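Local coordinates for protein Asp/Glu-specific dipeptidyl-peptidase (Flavobacterium psychrophilum, PDB 5JXF) that removes dipeptides from the N-terminus of oligopeptides as a serine protease, cutting strictly after aspartate or glutamate at the P1 position, at residues V649-N655 with C696-D702; E53-L57 with T588-V592. All coordinates share one frame; numbering follows the deposited sequence.

Interaction 1. Residues V649-N655 with C696-D702; sequences VCFIGTN and CRNVMVD
Phe651 and Met700 face each other as a hydrogen-bonded pair of two antiparallel strands, 649-653 and 698-702, in a sheet of this chymotrypsin-like serine protease whose strand 665-667 follows the probable nucleophile, Ser662. Their backbones join through two nearly straight bonds, Phe651 N to Met700 O at 2.9 Å and Met700 N to Phe651 O at 2.8 Å. With CG held between the backbone N and the carbonyl carbon (chi1 66°), the phenyl ring leans over the neighbouring strand. Met700 CB lies over one ring face, 4.1 Å from its centroid, a CH-pi contact; the bent chain then brings SD obliquely to the rim as a Met-aromatic contact and CE to 3.6 Å from Phe651 CE2. Asp702 CA meets the ring at its edge. With an alanine here the Met700 thioether would probably lose its aromatic partner and be freer to turn. On the other sheet face Ile652 CG2 lies beside Val699 CG2, while Val701 reaches Phe678 and comes close to Asp237, the probable charge-relay aspartate. Near the bound aspartic acid, Asn698 ND2 bonds Asn677 OD1, its side chain lying about 5 Å from that of Arg680, the probable P1-specificity residue. Thr654 CG2 covers one face of the Arg697 guanidinium, whose nitrogens are held by Cys696 O, Pro693 O, Lys593 O and Gly594 O. Beyond the strand end, Asn655 ND2, which also bonds Thr280 OG1, donates to Asn698 OD1 at 2.9 Å, the two amide planes 82° apart.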
# COMPACT_ATOMS: atom_id res chain seq x y z
N VAL A 649 -7.90 -9.35 16.32
CA VAL A 649 -6.53 -9.81 16.24
C VAL A 649 -5.58 -8.77 16.83
O VAL A 649 -4.77 -9.10 17.69
CB VAL A 649 -6.16 -10.16 14.79
CG1 VAL A 649 -4.68 -10.40 14.66
CG2 VAL A 649 -6.91 -11.39 14.36
N CYS A 650 -5.67 -7.52 16.38
CA CYS A 650 -4.82 -6.44 16.87
C CYS A 650 -5.64 -5.18 17.08
O CYS A 650 -6.74 -5.06 16.54
CB CYS A 650 -3.66 -6.12 15.90
SG CYS A 650 -2.53 -7.48 15.51
N PHE A 651 -5.08 -4.25 17.85
CA PHE A 651 -5.63 -2.90 17.92
C PHE A 651 -4.54 -1.87 18.21
O PHE A 651 -3.39 -2.23 18.45
CB PHE A 651 -6.77 -2.81 18.95
CG PHE A 651 -6.34 -3.01 20.40
CD1 PHE A 651 -6.23 -4.28 20.93
CD2 PHE A 651 -6.12 -1.92 21.23
CE1 PHE A 651 -5.86 -4.46 22.27
CE2 PHE A 651 -5.76 -2.10 22.56
CZ PHE A 651 -5.63 -3.37 23.08
N ILE A 652 -4.91 -0.59 18.15
CA ILE A 652 -3.94 0.49 18.28
C ILE A 652 -4.47 1.59 19.19
O ILE A 652 -5.68 1.80 19.26
CB ILE A 652 -3.56 1.13 16.91
CG1 ILE A 652 -4.80 1.41 16.06
CG2 ILE A 652 -2.63 0.23 16.14
CD1 ILE A 652 -4.51 2.27 14.76
N GLY A 653 -3.57 2.30 19.85
CA GLY A 653 -3.94 3.42 20.68
C GLY A 653 -2.94 4.56 20.70
O GLY A 653 -1.89 4.51 20.06
N THR A 654 -3.28 5.60 21.45
CA THR A 654 -2.45 6.78 21.54
C THR A 654 -1.38 6.68 22.65
O THR A 654 -0.95 7.69 23.17
CB THR A 654 -3.31 8.02 21.79
OG1 THR A 654 -4.06 7.84 23.00
CG2 THR A 654 -4.29 8.22 20.63
N ASN A 655 -0.96 5.47 22.98
CA ASN A 655 0.11 5.32 23.97
C ASN A 655 1.48 5.58 23.35
O ASN A 655 1.75 5.17 22.23
CB ASN A 655 0.09 3.91 24.58
CG ASN A 655 -1.27 3.52 25.10
OD1 ASN A 655 -1.68 3.97 26.17
ND2 ASN A 655 -1.96 2.65 24.37
N CYS A 696 0.74 9.19 15.81
CA CYS A 696 1.54 8.23 16.56
C CYS A 696 0.64 7.26 17.29
O CYS A 696 -0.20 7.66 18.08
CB CYS A 696 2.49 8.94 17.53
SG CYS A 696 3.78 9.80 16.61
N ARG A 697 0.77 5.98 16.97
CA ARG A 697 -0.03 4.96 17.61
C ARG A 697 0.83 3.77 17.98
O ARG A 697 1.80 3.46 17.29
CB ARG A 697 -1.19 4.49 16.70
CG ARG A 697 -2.18 5.55 16.28
CD ARG A 697 -3.10 5.98 17.43
NE ARG A 697 -4.13 6.93 16.98
CZ ARG A 697 -3.94 8.24 16.88
NH1 ARG A 697 -2.75 8.78 17.18
NH2 ARG A 697 -4.93 9.02 16.46
N ASN A 698 0.46 3.07 19.05
CA ASN A 698 1.15 1.83 19.34
C ASN A 698 0.27 0.68 18.88
O ASN A 698 -0.95 0.82 18.82
CB ASN A 698 1.50 1.73 20.84
CG ASN A 698 0.29 1.45 21.73
OD1 ASN A 698 -0.70 2.21 21.74
ND2 ASN A 698 0.35 0.34 22.47
N VAL A 699 0.90 -0.44 18.53
CA VAL A 699 0.16 -1.62 18.07
C VAL A 699 0.23 -2.73 19.11
O VAL A 699 1.31 -3.08 19.59
CB VAL A 699 0.71 -2.13 16.73
CG1 VAL A 699 -0.28 -3.10 16.04
CG2 VAL A 699 0.98 -0.93 15.82
N MET A 700 -0.95 -3.28 19.43
CA MET A 700 -1.14 -4.31 20.46
C MET A 700 -1.82 -5.55 19.93
O MET A 700 -2.75 -5.47 19.12
CB MET A 700 -1.97 -3.74 21.61
CG MET A 700 -1.25 -2.74 22.50
SD MET A 700 -2.30 -1.41 23.15
CE MET A 700 -2.71 -0.54 21.62
N VAL A 701 -1.36 -6.71 20.37
CA VAL A 701 -2.13 -7.92 20.09
C VAL A 701 -3.31 -7.94 21.04
O VAL A 701 -3.14 -7.74 22.24
CB VAL A 701 -1.32 -9.23 20.26
CG1 VAL A 701 -2.06 -10.38 19.57
CG2 VAL A 701 0.10 -9.11 19.74
N ASP A 702 -4.51 -8.17 20.50
CA ASP A 702 -5.71 -8.34 21.31
C ASP A 702 -5.59 -9.62 22.15
O ASP A 702 -5.24 -10.66 21.60
CB ASP A 702 -6.94 -8.41 20.36
CG ASP A 702 -8.25 -8.22 21.08
OD1 ASP A 702 -8.54 -9.01 22.01
OD2 ASP A 702 -8.97 -7.27 20.71
O HOH W 1 -9.12 -5.57 18.62

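Interaction 2. Residues E53-L57 with T588-V592; sequences EMKNL and TYGKV
This is a helix-on-strand contact at the margin of the eight-stranded antiparallel sheet: helix 49-57 packs by residues 53-57 against 589-591 of strand 586-591, an outermost strand within this chain. The short axes run 8.9 Å apart at closest approach and only 25° from parallel. Tyr589 bridges that gap and is met by three helix side chains. Its bond to CB points toward the helix, and a chi1 of 45° tucks CG over the residue's own backbone, N on one side and C on the other, from where the ring reaches across the gap. Over one face comes Met54: CG lies above the ring centre, 3.5 Å from the centroid and almost on the normal, a CH-pi contact. The extended chain carries SD obliquely past the CD1-CE1 side, making a Met-aromatic contact with the sulfur 4.3 Å from the centroid. Met54 CE then comes to 3.2 Å from Tyr589 CE1, a tight approach. Leu57, one turn further on, fits CD1 against the ring edge, 3.7 Å from Tyr589 CD2. The same methyl also rests on Gly590 CA, at 4.0 Å, while Leu57 CD2 touches the aliphatic part of Lys591. Phe279, on the adjoining strand 279-284, touches both Leu57 and Tyr589, continuing the apolar patch.

At the far end of the ring the phenol hydroxyl has two partners. It takes a hydrogen bond from Asn50 ND2 and donates one to Glu53 OE1, while the second oxygen, OE2, forms a salt bridge with Arg576. These bonds probably limit how far the ring can swing. The carboxylate and ring planes stand 75° apart, and Tyr589 OH reaches Glu53 OE1 at 2.7 Å from above the carboxylate plane.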
# COMPACT_ATOMS: atom_id res chain seq x y z
N GLU A 53 -5.17 13.27 34.36
CA GLU A 53 -5.30 12.94 32.94
C GLU A 53 -5.85 11.54 32.70
O GLU A 53 -6.66 11.32 31.80
CB GLU A 53 -3.95 13.09 32.23
CG GLU A 53 -3.48 14.52 32.03
CD GLU A 53 -2.24 14.61 31.16
OE1 GLU A 53 -1.77 13.55 30.68
OE2 GLU A 53 -1.73 15.73 30.95
N MET A 54 -5.41 10.57 33.51
CA MET A 54 -5.85 9.20 33.30
C MET A 54 -7.34 9.01 33.66
O MET A 54 -8.09 8.40 32.89
CB MET A 54 -4.97 8.23 34.09
CG MET A 54 -3.47 8.36 33.81
SD MET A 54 -2.42 7.26 34.80
CE MET A 54 -0.95 8.23 34.91
N LYS A 55 -7.76 9.56 34.80
CA LYS A 55 -9.14 9.45 35.27
C LYS A 55 -10.12 10.13 34.33
O LYS A 55 -11.23 9.65 34.06
CB LYS A 55 -9.26 10.04 36.69
CG LYS A 55 -8.62 9.18 37.74
CD LYS A 55 -8.87 9.69 39.13
CE LYS A 55 -8.18 8.77 40.14
NZ LYS A 55 -8.59 7.35 39.94
N ASN A 56 -9.69 11.29 33.87
CA ASN A 56 -10.29 12.03 32.76
C ASN A 56 -10.45 11.17 31.49
O ASN A 56 -11.46 11.30 30.80
CB ASN A 56 -9.42 13.27 32.56
CG ASN A 56 -9.98 14.48 33.27
OD1 ASN A 56 -9.29 15.52 33.40
ND2 ASN A 56 -11.32 14.47 33.45
N LEU A 57 -9.49 10.29 31.21
CA LEU A 57 -9.64 9.32 30.11
C LEU A 57 -10.51 8.12 30.46
O LEU A 57 -10.92 7.36 29.57
CB LEU A 57 -8.27 8.82 29.66
CG LEU A 57 -7.44 9.85 28.89
CD1 LEU A 57 -6.01 9.39 28.74
CD2 LEU A 57 -8.08 10.09 27.51
N THR A 588 2.70 4.74 30.38
CA THR A 588 2.08 5.66 29.42
C THR A 588 0.62 5.23 29.25
O THR A 588 0.29 4.06 29.46
CB THR A 588 2.83 5.65 28.06
OG1 THR A 588 2.21 6.57 27.15
CG2 THR A 588 2.84 4.26 27.45
N TYR A 589 -0.24 6.17 28.91
CA TYR A 589 -1.67 5.87 28.78
C TYR A 589 -2.27 6.60 27.59
O TYR A 589 -1.66 7.50 27.02
CB TYR A 589 -2.42 6.29 30.04
CG TYR A 589 -2.00 7.65 30.50
CD1 TYR A 589 -0.94 7.80 31.39
CD2 TYR A 589 -2.64 8.80 30.05
CE1 TYR A 589 -0.52 9.03 31.80
CE2 TYR A 589 -2.22 10.06 30.47
CZ TYR A 589 -1.16 10.15 31.36
OH TYR A 589 -0.69 11.34 31.83
N GLY A 590 -3.50 6.24 27.26
CA GLY A 590 -4.20 6.92 26.19
C GLY A 590 -5.48 6.18 25.92
O GLY A 590 -6.15 5.73 26.86
N LYS A 591 -5.82 6.01 24.64
CA LYS A 591 -7.05 5.34 24.29
C LYS A 591 -6.95 4.61 22.96
O LYS A 591 -6.13 4.95 22.11
CB LYS A 591 -8.20 6.35 24.27
CG LYS A 591 -8.00 7.43 23.23
CD LYS A 591 -8.77 8.69 23.56
CE LYS A 591 -10.26 8.49 23.41
NZ LYS A 591 -11.03 9.63 23.98
N VAL A 592 -7.78 3.59 22.80
CA VAL A 592 -7.94 2.91 21.54
C VAL A 592 -8.47 3.93 20.50
O VAL A 592 -9.56 4.48 20.65
CB VAL A 592 -8.91 1.70 21.68
CG1 VAL A 592 -9.10 1.01 20.35
CG2 VAL A 592 -8.39 0.70 22.73

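From the N terminus, helix 49-57 comes first, and interaction 2 brings it to strand 586-591 after a loop of 530 residues, most of the chain. Interaction 1 follows in series, closing a much shorter loop of 40 residues between 649-655 and 696-702, so the two neither nest nor cross. Both reach the same antiparallel sheet: interaction 2 covers strand 586-591 with the N-terminal helix, and interaction 1 pairs two strands within the sheet. Their centres are 14 Å apart, yet they touch directly, because Thr654 and Asn655, just past strand 648-653, meet 589-591. There Thr654 N lies 3.0 Å from Lys591 O, a probable hydrogen bond.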